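PDB 5MUJ: beta-galactosidase from Bacteroides thetaiotaomicron, which probably acts as a glycoside hydrolase on rhamnogalacturonan II, the complex plant pectin, and binds an oligosaccharide of its side chain B. Local coordinates for residues A[80-94]-A[108-122]. Numbering follows the deposited sequence.
Sequences NGKTGTDGRGYETWI and RVLSYRDGKWDCNQR
Tyr112 lies sandwiched between Arg88 and Glu91, a worked example of how one ring can knit the end of one blade to the start of the next in what five four-stranded antiparallel sheets mark as a five-bladed beta-propeller. Strands 90-97 and 104-110 close one blade; the chain then crosses to strand 121-126, which opens its neighbour. The guanidinium of Arg88 lies flat on the ring, planes 6° apart, while CD sits 3.4 Å from the Tyr112 ring centroid. With CG anti to the backbone N (chi1 179°) and the chain extended beyond, Arg88 slides along the tyrosine antiparallel to it and turns its guanidinium edge to two acceptors: NE donates to Asn120 OD1 (2.9 Å), whose ND2 is hydrogen-bonded to Glu154 O, and NH2 forms a salt bridge with Asp114 OD1 (2.7 Å). A leucine at Arg88 would probably leave Asp114 without its charge partner and one face of Tyr112 poorly covered. On the opposite face, Glu91 CG meets the ring and the carboxylate stacks nearly parallel to it. Glu91 OE2 accepts from Tyr112 N through its anti lone pair, and Glu91 OE1 is met from above the carboxylate plane by Arg108 NE at 2.9 Å, in a nearly straight salt bridge (173°). Arg108 rests its CG over the face of Trp93. A classic beta bulge sets Val109 N and Leu110 N on the same carbonyl, Thr92 O. Thr92 OG1 also donates to Arg122 O, spanning the two blades. The phenol end of Tyr112 is fixed too: OH donates to Gly89 O at 2.7 Å, from above the carbonyl plane.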
ATOM      1  N   ASN A  80      -8.994   0.260 -15.096  1.00 12.27           N
ATOM      2  CA  ASN A  80      -9.534  -0.390 -16.307  1.00 13.32           C
ATOM      3  C   ASN A  80      -9.244   0.390 -17.572  1.00 12.99           C
ATOM      4  O   ASN A  80     -10.132   0.641 -18.399  1.00 13.35           O
ATOM      5  CB  ASN A  80     -11.026  -0.688 -16.171  1.00 13.99           C
ATOM      6  CG  ASN A  80     -11.862   0.567 -15.998  1.00 13.55           C
ATOM      7  OD1 ASN A  80     -11.353   1.628 -15.623  1.00 14.48           O
ATOM      8  ND2 ASN A  80     -13.148   0.444 -16.228  1.00 15.92           N
ATOM      9  N   GLY A  81      -7.973   0.736 -17.723  1.00 14.66           N
ATOM     10  CA  GLY A  81      -7.480   1.441 -18.897  1.00 14.22           C
ATOM     11  C   GLY A  81      -6.057   1.006 -19.201  1.00 13.38           C
ATOM     12  O   GLY A  81      -5.380   0.471 -18.331  1.00 14.80           O
ATOM     13  N   LYS A  82      -5.618   1.261 -20.431  1.00 16.21           N
ATOM     14  CA  LYS A  82      -4.201   1.109 -20.848  1.00 17.25           C
ATOM     15  C   LYS A  82      -3.327   2.343 -20.611  1.00 18.90           C
ATOM     16  O   LYS A  82      -2.130   2.228 -20.354  1.00 21.78           O
ATOM     17  CB  LYS A  82      -4.127   0.761 -22.338  1.00 16.89           C
ATOM     18  CG  LYS A  82      -2.727   0.434 -22.830  1.00 18.33           C
ATOM     19  CD  LYS A  82      -2.699  -0.132 -24.240  1.00 20.99           C
ATOM     20  CE  LYS A  82      -1.281  -0.535 -24.619  1.00 23.47           C
ATOM     21  NZ  LYS A  82      -0.400   0.630 -24.878  1.00 27.18           N
ATOM     22  N   THR A  83      -3.941   3.510 -20.750  1.00 18.83           N
ATOM     23  CA  THR A  83      -3.250   4.798 -20.696  1.00 19.29           C
ATOM     24  C   THR A  83      -3.691   5.580 -19.455  1.00 19.53           C
ATOM     25  O   THR A  83      -4.510   5.103 -18.653  1.00 17.40           O
ATOM     26  CB  THR A  83      -3.538   5.646 -21.962  1.00 20.84           C
ATOM     27  OG1 THR A  83      -4.863   6.207 -21.900  1.00 25.31           O
ATOM     28  CG2 THR A  83      -3.377   4.835 -23.249  1.00 21.13           C
ATOM     29  N   GLY A  84      -3.143   6.790 -19.325  1.00 19.01           N
ATOM     30  CA  GLY A  84      -3.475   7.706 -18.232  1.00 17.48           C
ATOM     31  C   GLY A  84      -4.897   8.224 -18.195  1.00 17.16           C
ATOM     32  O   GLY A  84      -5.359   8.665 -17.154  1.00 16.77           O
ATOM     33  N   THR A  85      -5.595   8.203 -19.326  1.00 18.03           N
ATOM     34  CA  THR A  85      -6.928   8.793 -19.374  1.00 18.00           C
ATOM     35  C   THR A  85      -8.078   7.929 -19.868  1.00 18.61           C
ATOM     36  O   THR A  85      -9.225   8.365 -19.772  1.00 18.96           O
ATOM     37  CB  THR A  85      -6.903  10.085 -20.235  1.00 19.99           C
ATOM     38  OG1 THR A  85      -6.505   9.769 -21.571  1.00 23.96           O
ATOM     39  CG2 THR A  85      -5.941  11.108 -19.654  1.00 22.86           C
ATOM     40  N   ASP A  86      -7.797   6.721 -20.373  1.00 19.39           N
ATOM     41  CA  ASP A  86      -8.848   5.910 -20.999  1.00 17.95           C
ATOM     42  C   ASP A  86      -9.727   5.161 -20.010  1.00 15.75           C
ATOM     43  O   ASP A  86     -10.857   4.835 -20.348  1.00 21.96           O
ATOM     44  CB  ASP A  86      -8.311   4.970 -22.085  1.00 19.33           C
ATOM     45  CG  ASP A  86      -7.409   3.871 -21.547  1.00 22.12           C
ATOM     46  OD1 ASP A  86      -6.676   4.103 -20.560  1.00 22.34           O
ATOM     47  OD2 ASP A  86      -7.407   2.773 -22.151  1.00 25.72           O
ATOM     48  N   GLY A  87      -9.240   4.928 -18.795  1.00 14.10           N
ATOM     49  CA  GLY A  87      -9.967   4.134 -17.821  1.00 14.81           C
ATOM     50  C   GLY A  87     -10.837   5.021 -16.977  1.00 14.66           C
ATOM     51  O   GLY A  87     -10.631   6.216 -16.910  1.00 14.85           O
ATOM     52  N   ARG A  88     -11.806   4.429 -16.318  1.00 11.90           N
ATOM     53  CA  ARG A  88     -12.690   5.160 -15.431  1.00 12.62           C
ATOM     54  C   ARG A  88     -12.000   5.487 -14.096  1.00 13.16           C
ATOM     55  O   ARG A  88     -12.201   6.581 -13.540  1.00 13.89           O
ATOM     56  CB  ARG A  88     -13.956   4.361 -15.167  1.00 13.13           C
ATOM     57  CG  ARG A  88     -14.924   5.042 -14.219  1.00 13.42           C
ATOM     58  CD  ARG A  88     -16.261   4.343 -14.138  1.00 14.02           C
ATOM     59  NE  ARG A  88     -17.163   5.034 -13.212  1.00 14.25           N
ATOM     60  CZ  ARG A  88     -18.422   4.684 -12.944  1.00 16.07           C
ATOM     61  NH1 ARG A  88     -18.960   3.601 -13.516  1.00 17.87           N
ATOM     62  NH2 ARG A  88     -19.146   5.406 -12.078  1.00 15.99           N
ATOM     63  N   GLY A  89     -11.217   4.535 -13.587  1.00 13.43           N
ATOM     64  CA  GLY A  89     -10.573   4.654 -12.295  1.00 12.02           C
ATOM     65  C   GLY A  89     -10.446   3.326 -11.562  1.00 11.05           C
ATOM     66  O   GLY A  89     -10.654   2.282 -12.141  1.00 12.70           O
ATOM     67  N   TYR A  90     -10.078   3.390 -10.299  1.00 11.04           N
ATOM     68  CA  TYR A  90      -9.948   2.249  -9.427  1.00 11.41           C
ATOM     69  C   TYR A  90     -11.245   1.600  -8.963  1.00 10.19           C
ATOM     70  O   TYR A  90     -12.193   2.298  -8.565  1.00 13.04           O
ATOM     71  CB  TYR A  90      -9.140   2.631  -8.198  1.00 11.63           C
ATOM     72  CG  TYR A  90      -7.639   2.793  -8.361  1.00 12.06           C
ATOM     73  CD1 TYR A  90      -6.908   2.009  -9.256  1.00 10.86           C
ATOM     74  CD2 TYR A  90      -6.941   3.682  -7.555  1.00 11.79           C
ATOM     75  CE1 TYR A  90      -5.531   2.117  -9.366  1.00 11.06           C
ATOM     76  CE2 TYR A  90      -5.570   3.836  -7.676  1.00 12.57           C
ATOM     77  CZ  TYR A  90      -4.861   3.049  -8.579  1.00 13.27           C
ATOM     78  OH  TYR A  90      -3.507   3.165  -8.681  1.00 14.00           O
ATOM     79  N   GLU A  91     -11.269   0.245  -9.022  1.00 10.56           N
ATOM     80  CA  GLU A  91     -12.107  -0.600  -8.149  1.00 10.14           C
ATOM     81  C   GLU A  91     -11.233  -1.542  -7.326  1.00 10.31           C
ATOM     82  O   GLU A  91     -10.073  -1.744  -7.649  1.00 11.00           O
ATOM     83  CB  GLU A  91     -13.171  -1.405  -8.939  1.00 10.17           C
ATOM     84  CG  GLU A  91     -14.178  -0.543  -9.680  1.00 11.48           C
ATOM     85  CD  GLU A  91     -15.247  -1.325 -10.375  1.00 10.96           C
ATOM     86  OE1 GLU A  91     -14.907  -2.175 -11.258  1.00 12.88           O
ATOM     87  OE2 GLU A  91     -16.409  -1.126  -9.997  1.00 10.98           O
ATOM     88  N   THR A  92     -11.798  -2.062  -6.245  1.00  9.68           N
ATOM     89  CA  THR A  92     -11.077  -2.943  -5.375  1.00 10.23           C
ATOM     90  C   THR A  92     -11.736  -4.320  -5.503  1.00  9.94           C
ATOM     91  O   THR A  92     -12.961  -4.491  -5.433  1.00 11.32           O
ATOM     92  CB  THR A  92     -11.096  -2.472  -3.946  1.00  9.33           C
ATOM     93  OG1 THR A  92     -10.650  -1.107  -3.894  1.00 11.62           O
ATOM     94  CG2 THR A  92     -10.196  -3.319  -3.040  1.00  9.08           C
ATOM     95  N   TRP A  93     -10.842  -5.290  -5.673  1.00  9.02           N
ATOM     96  CA  TRP A  93     -11.189  -6.712  -5.828  1.00  9.12           C
ATOM     97  C   TRP A  93     -10.530  -7.498  -4.680  1.00 10.70           C
ATOM     98  O   TRP A  93      -9.615  -7.054  -3.980  1.00 11.75           O
ATOM     99  CB  TRP A  93     -10.695  -7.228  -7.192  1.00  9.74           C
ATOM    100  CG  TRP A  93     -11.333  -6.624  -8.379  1.00 11.08           C
ATOM    101  CD1 TRP A  93     -11.233  -5.310  -8.788  1.00 13.40           C
ATOM    102  CD2 TRP A  93     -12.160  -7.260  -9.340  1.00 10.72           C
ATOM    103  NE1 TRP A  93     -11.958  -5.091  -9.937  1.00 13.01           N
ATOM    104  CE2 TRP A  93     -12.544  -6.278 -10.305  1.00 11.26           C
ATOM    105  CE3 TRP A  93     -12.631  -8.569  -9.482  1.00 11.48           C
ATOM    106  CZ2 TRP A  93     -13.367  -6.576 -11.383  1.00 11.22           C
ATOM    107  CZ3 TRP A  93     -13.458  -8.855 -10.529  1.00 13.34           C
ATOM    108  CH2 TRP A  93     -13.796  -7.902 -11.492  1.00 11.33           C
ATOM    109  N   ILE A  94     -10.959  -8.738  -4.593  1.00 10.90           N
ATOM    110  CA  ILE A  94     -10.426  -9.714  -3.611  1.00 10.76           C
ATOM    111  C   ILE A  94     -10.129 -11.075  -4.283  1.00 10.85           C
ATOM    112  O   ILE A  94     -10.887 -11.535  -5.125  1.00 12.22           O
ATOM    113  CB  ILE A  94     -11.321  -9.826  -2.350  1.00 12.28           C
ATOM    114  CG1 ILE A  94     -10.583 -10.468  -1.185  1.00 13.18           C
ATOM    115  CG2 ILE A  94     -12.610 -10.602  -2.624  1.00 10.95           C
ATOM    116  CD1 ILE A  94     -11.305 -10.376   0.136  1.00 13.79           C
ATOM    117  N   ARG A 108     -15.448  -8.158  -6.852  1.00 11.36           N
ATOM    118  CA  ARG A 108     -15.270  -6.831  -6.252  1.00 11.45           C
ATOM    119  C   ARG A 108     -15.714  -6.716  -4.797  1.00 11.38           C
ATOM    120  O   ARG A 108     -16.703  -7.347  -4.368  1.00 13.74           O
ATOM    121  CB  ARG A 108     -16.006  -5.769  -7.070  1.00 12.75           C
ATOM    122  CG  ARG A 108     -15.516  -5.575  -8.500  1.00 13.27           C
ATOM    123  CD  ARG A 108     -16.567  -4.830  -9.262  1.00 14.03           C
ATOM    124  NE  ARG A 108     -16.321  -4.625 -10.671  1.00 14.08           N
ATOM    125  CZ  ARG A 108     -16.728  -5.414 -11.642  1.00 12.91           C
ATOM    126  NH1 ARG A 108     -17.318  -6.591 -11.384  1.00 14.52           N
ATOM    127  NH2 ARG A 108     -16.476  -5.063 -12.884  1.00 12.55           N
ATOM    128  N   VAL A 109     -14.958  -5.902  -4.044  1.00 11.44           N
ATOM    129  CA  VAL A 109     -15.360  -5.468  -2.701  1.00 12.33           C
ATOM    130  C   VAL A 109     -15.623  -3.965  -2.582  1.00 12.48           C
ATOM    131  O   VAL A 109     -16.274  -3.553  -1.611  1.00 12.92           O
ATOM    132  CB  VAL A 109     -14.349  -5.908  -1.614  1.00 11.24           C
ATOM    133  CG1 VAL A 109     -14.277  -7.430  -1.538  1.00 12.01           C
ATOM    134  CG2 VAL A 109     -12.973  -5.339  -1.875  1.00 10.76           C
ATOM    135  N   LEU A 110     -15.123  -3.173  -3.532  1.00 11.43           N
ATOM    136  CA  LEU A 110     -15.375  -1.685  -3.594  1.00 10.24           C
ATOM    137  C   LEU A 110     -15.530  -1.347  -5.057  1.00 10.43           C
ATOM    138  O   LEU A 110     -14.560  -1.401  -5.825  1.00 11.55           O
ATOM    139  CB  LEU A 110     -14.253  -0.843  -2.976  1.00 12.37           C
ATOM    140  CG  LEU A 110     -14.083  -0.534  -1.508  1.00 15.10           C
ATOM    141  CD1 LEU A 110     -13.175   0.701  -1.404  1.00 16.29           C
ATOM    142  CD2 LEU A 110     -15.367  -0.253  -0.763  1.00 13.22           C
ATOM    143  N   SER A 111     -16.762  -1.026  -5.449  1.00 10.60           N
ATOM    144  CA  SER A 111     -17.127  -0.836  -6.845  1.00 10.71           C
ATOM    145  C   SER A 111     -17.393   0.655  -7.098  1.00 10.39           C
ATOM    146  O   SER A 111     -17.682   1.385  -6.164  1.00 12.62           O
ATOM    147  CB  SER A 111     -18.393  -1.613  -7.136  1.00 10.47           C
ATOM    148  OG  SER A 111     -18.262  -2.971  -6.736  1.00 13.36           O
ATOM    149  N   TYR A 112     -17.396   1.048  -8.367  1.00 11.67           N
ATOM    150  CA  TYR A 112     -17.769   2.399  -8.756  1.00 12.57           C
ATOM    151  C   TYR A 112     -19.130   2.713  -8.149  1.00 12.92           C
ATOM    152  O   TYR A 112     -20.082   1.949  -8.292  1.00 14.56           O
ATOM    153  CB  TYR A 112     -17.853   2.590 -10.275  1.00 14.34           C
ATOM    154  CG  TYR A 112     -16.575   2.344 -11.022  1.00 14.12           C
ATOM    155  CD1 TYR A 112     -15.434   3.101 -10.777  1.00 13.08           C
ATOM    156  CD2 TYR A 112     -16.507   1.312 -11.973  1.00 14.73           C
ATOM    157  CE1 TYR A 112     -14.262   2.825 -11.445  1.00 12.66           C
ATOM    158  CE2 TYR A 112     -15.338   1.033 -12.652  1.00 12.64           C
ATOM    159  CZ  TYR A 112     -14.215   1.811 -12.406  1.00 11.82           C
ATOM    160  OH  TYR A 112     -13.041   1.568 -13.056  1.00 14.24           O
ATOM    161  N   ARG A 113     -19.195   3.872  -7.494  1.00 11.93           N
ATOM    162  CA  ARG A 113     -20.300   4.202  -6.669  1.00 11.05           C
ATOM    163  C   ARG A 113     -21.011   5.477  -7.214  1.00 12.21           C
ATOM    164  O   ARG A 113     -20.726   6.639  -6.809  1.00 13.98           O
ATOM    165  CB  ARG A 113     -19.863   4.294  -5.212  1.00 10.68           C
ATOM    166  CG  ARG A 113     -21.030   4.602  -4.324  1.00 10.25           C
ATOM    167  CD  ARG A 113     -20.777   4.427  -2.865  1.00 11.93           C
ATOM    168  NE  ARG A 113     -19.954   5.523  -2.324  1.00 12.38           N
ATOM    169  CZ  ARG A 113     -20.088   6.013  -1.087  1.00 15.74           C
ATOM    170  NH1 ARG A 113     -21.057   5.594  -0.242  1.00 15.90           N
ATOM    171  NH2 ARG A 113     -19.238   6.956  -0.669  1.00 15.38           N
ATOM    172  N   ASP A 114     -21.917   5.251  -8.165  1.00 13.73           N
ATOM    173  CA  ASP A 114     -22.582   6.367  -8.895  1.00 14.55           C
ATOM    174  C   ASP A 114     -23.330   7.312  -7.958  1.00 14.36           C
ATOM    175  O   ASP A 114     -24.034   6.872  -7.038  1.00 15.81           O
ATOM    176  CB  ASP A 114     -23.568   5.815  -9.938  1.00 14.41           C
ATOM    177  CG  ASP A 114     -22.875   5.178 -11.126  1.00 18.45           C
ATOM    178  OD1 ASP A 114     -21.830   5.674 -11.591  1.00 19.45           O
ATOM    179  OD2 ASP A 114     -23.381   4.146 -11.605  1.00 24.97           O
ATOM    180  N   GLY A 115     -23.176   8.627  -8.190  1.00 14.31           N
ATOM    181  CA  GLY A 115     -23.871   9.629  -7.400  1.00 14.79           C
ATOM    182  C   GLY A 115     -23.197  10.050  -6.103  1.00 15.10           C
ATOM    183  O   GLY A 115     -23.768  10.863  -5.362  1.00 17.37           O
ATOM    184  N   LYS A 116     -21.992   9.535  -5.837  1.00 14.14           N
ATOM    185  CA  LYS A 116     -21.259   9.815  -4.611  1.00 14.84           C
ATOM    186  C   LYS A 116     -19.912  10.478  -4.933  1.00 13.15           C
ATOM    187  O   LYS A 116     -19.501  10.522  -6.071  1.00 14.23           O
ATOM    188  CB  LYS A 116     -21.075   8.507  -3.820  1.00 14.89           C
ATOM    189  CG  LYS A 116     -22.392   7.928  -3.340  1.00 14.31           C
ATOM    190  CD  LYS A 116     -22.967   8.703  -2.171  1.00 14.81           C
ATOM    191  CE  LYS A 116     -24.361   8.225  -1.905  1.00 15.59           C
ATOM    192  NZ  LYS A 116     -24.993   8.850  -0.752  1.00 14.95           N
ATOM    193  N   TRP A 117     -19.239  10.968  -3.887  1.00 15.10           N
ATOM    194  CA  TRP A 117     -17.958  11.707  -3.997  1.00 15.04           C
ATOM    195  C   TRP A 117     -16.834  10.878  -4.600  1.00 14.54           C
ATOM    196  O   TRP A 117     -15.890  11.397  -5.166  1.00 16.53           O
ATOM    197  CB  TRP A 117     -17.528  12.240  -2.629  1.00 15.21           C
ATOM    198  CG  TRP A 117     -17.067  11.214  -1.660  1.00 14.91           C
ATOM    199  CD1 TRP A 117     -17.831  10.472  -0.801  1.00 14.76           C
ATOM    200  CD2 TRP A 117     -15.719  10.787  -1.465  1.00 14.25           C
ATOM    201  NE1 TRP A 117     -17.051   9.634  -0.072  1.00 14.12           N
ATOM    202  CE2 TRP A 117     -15.739   9.800  -0.452  1.00 11.42           C
ATOM    203  CE3 TRP A 117     -14.497  11.143  -2.045  1.00 13.06           C
ATOM    204  CZ2 TRP A 117     -14.578   9.149  -0.013  1.00 11.57           C
ATOM    205  CZ3 TRP A 117     -13.359  10.540  -1.604  1.00 11.78           C
ATOM    206  CH2 TRP A 117     -13.400   9.532  -0.582  1.00 11.47           C
ATOM    207  N   ASP A 118     -16.952   9.577  -4.424  1.00 14.08           N
ATOM    208  CA  ASP A 118     -15.944   8.627  -4.872  1.00 13.07           C
ATOM    209  C   ASP A 118     -16.447   7.815  -6.071  1.00 11.38           C
ATOM    210  O   ASP A 118     -16.122   6.643  -6.201  1.00 14.18           O
ATOM    211  CB  ASP A 118     -15.559   7.718  -3.701  1.00 10.99           C
ATOM    212  CG  ASP A 118     -16.752   7.022  -3.066  1.00 13.94           C
ATOM    213  OD1 ASP A 118     -17.898   7.174  -3.606  1.00 14.37           O
ATOM    214  OD2 ASP A 118     -16.550   6.294  -2.039  1.00 15.26           O
ATOM    215  N   CYS A 119     -17.266   8.399  -6.942  1.00 13.72           N
ATOM    216  CA  CYS A 119     -17.922   7.601  -7.983  1.00 14.71           C
ATOM    217  C   CYS A 119     -16.970   6.904  -8.951  1.00 14.75           C
ATOM    218  O   CYS A 119     -17.274   5.810  -9.410  1.00 17.01           O
ATOM    219  CB  CYS A 119     -18.925   8.439  -8.749  1.00 17.52           C
ATOM    220  SG  CYS A 119     -18.168   9.856  -9.549  1.00 22.19           S
ATOM    221  N   ASN A 120     -15.799   7.488  -9.204  1.00 13.20           N
ATOM    222  CA  ASN A 120     -14.851   6.995 -10.230  1.00 12.28           C
ATOM    223  C   ASN A 120     -13.551   6.354  -9.705  1.00 12.64           C
ATOM    224  O   ASN A 120     -12.886   5.635 -10.453  1.00 13.47           O
ATOM    225  CB  ASN A 120     -14.518   8.142 -11.213  1.00 13.53           C
ATOM    226  CG  ASN A 120     -15.706   8.543 -12.058  1.00 14.17           C
ATOM    227  OD1 ASN A 120     -16.547   7.703 -12.391  1.00 15.08           O
ATOM    228  ND2 ASN A 120     -15.777   9.818 -12.443  1.00 14.29           N
ATOM    229  N   GLN A 121     -13.209   6.573  -8.428  1.00 11.51           N
ATOM    230  CA  GLN A 121     -11.989   6.027  -7.816  1.00 11.92           C
ATOM    231  C   GLN A 121     -12.306   5.407  -6.476  1.00 11.79           C
ATOM    232  O   GLN A 121     -12.803   6.091  -5.585  1.00 13.12           O
ATOM    233  CB  GLN A 121     -10.920   7.103  -7.607  1.00 10.63           C
ATOM    234  CG  GLN A 121     -10.619   7.950  -8.854  1.00 10.44           C
ATOM    235  CD  GLN A 121      -9.746   7.212  -9.870  1.00 11.91           C
ATOM    236  OE1 GLN A 121      -9.146   6.204  -9.552  1.00 14.77           O
ATOM    237  NE2 GLN A 121      -9.673   7.715 -11.072  1.00 11.19           N
ATOM    238  N   ARG A 122     -12.099   4.086  -6.377  1.00 10.93           N
ATOM    239  CA  ARG A 122     -12.444   3.297  -5.191  1.00 10.50           C
ATOM    240  C   ARG A 122     -11.322   2.293  -4.950  1.00 10.41           C
ATOM    241  O   ARG A 122     -11.468   1.097  -5.281  1.00 12.28           O
ATOM    242  CB  ARG A 122     -13.780   2.547  -5.410  1.00 10.60           C
ATOM    243  CG  ARG A 122     -14.980   3.473  -5.692  1.00 12.52           C
ATOM    244  CD  ARG A 122     -15.767   3.880  -4.464  1.00 13.63           C
ATOM    245  NE  ARG A 122     -16.679   2.821  -4.077  1.00 12.87           N
ATOM    246  CZ  ARG A 122     -17.161   2.589  -2.861  1.00 14.20           C
ATOM    247  NH1 ARG A 122     -16.905   3.406  -1.840  1.00 16.66           N
ATOM    248  NH2 ARG A 122     -17.960   1.539  -2.672  1.00 16.22           N
TER
HETATM  249  O   HOH W   1     -21.404   2.188 -12.123  1.00 26.97           O
HETATM  250  O   HOH W   2     -22.178   3.451 -14.398  1.00 50.80           O
HETATM  251  O   HOH W   3     -15.861  -2.261 -13.778  1.00 13.98           O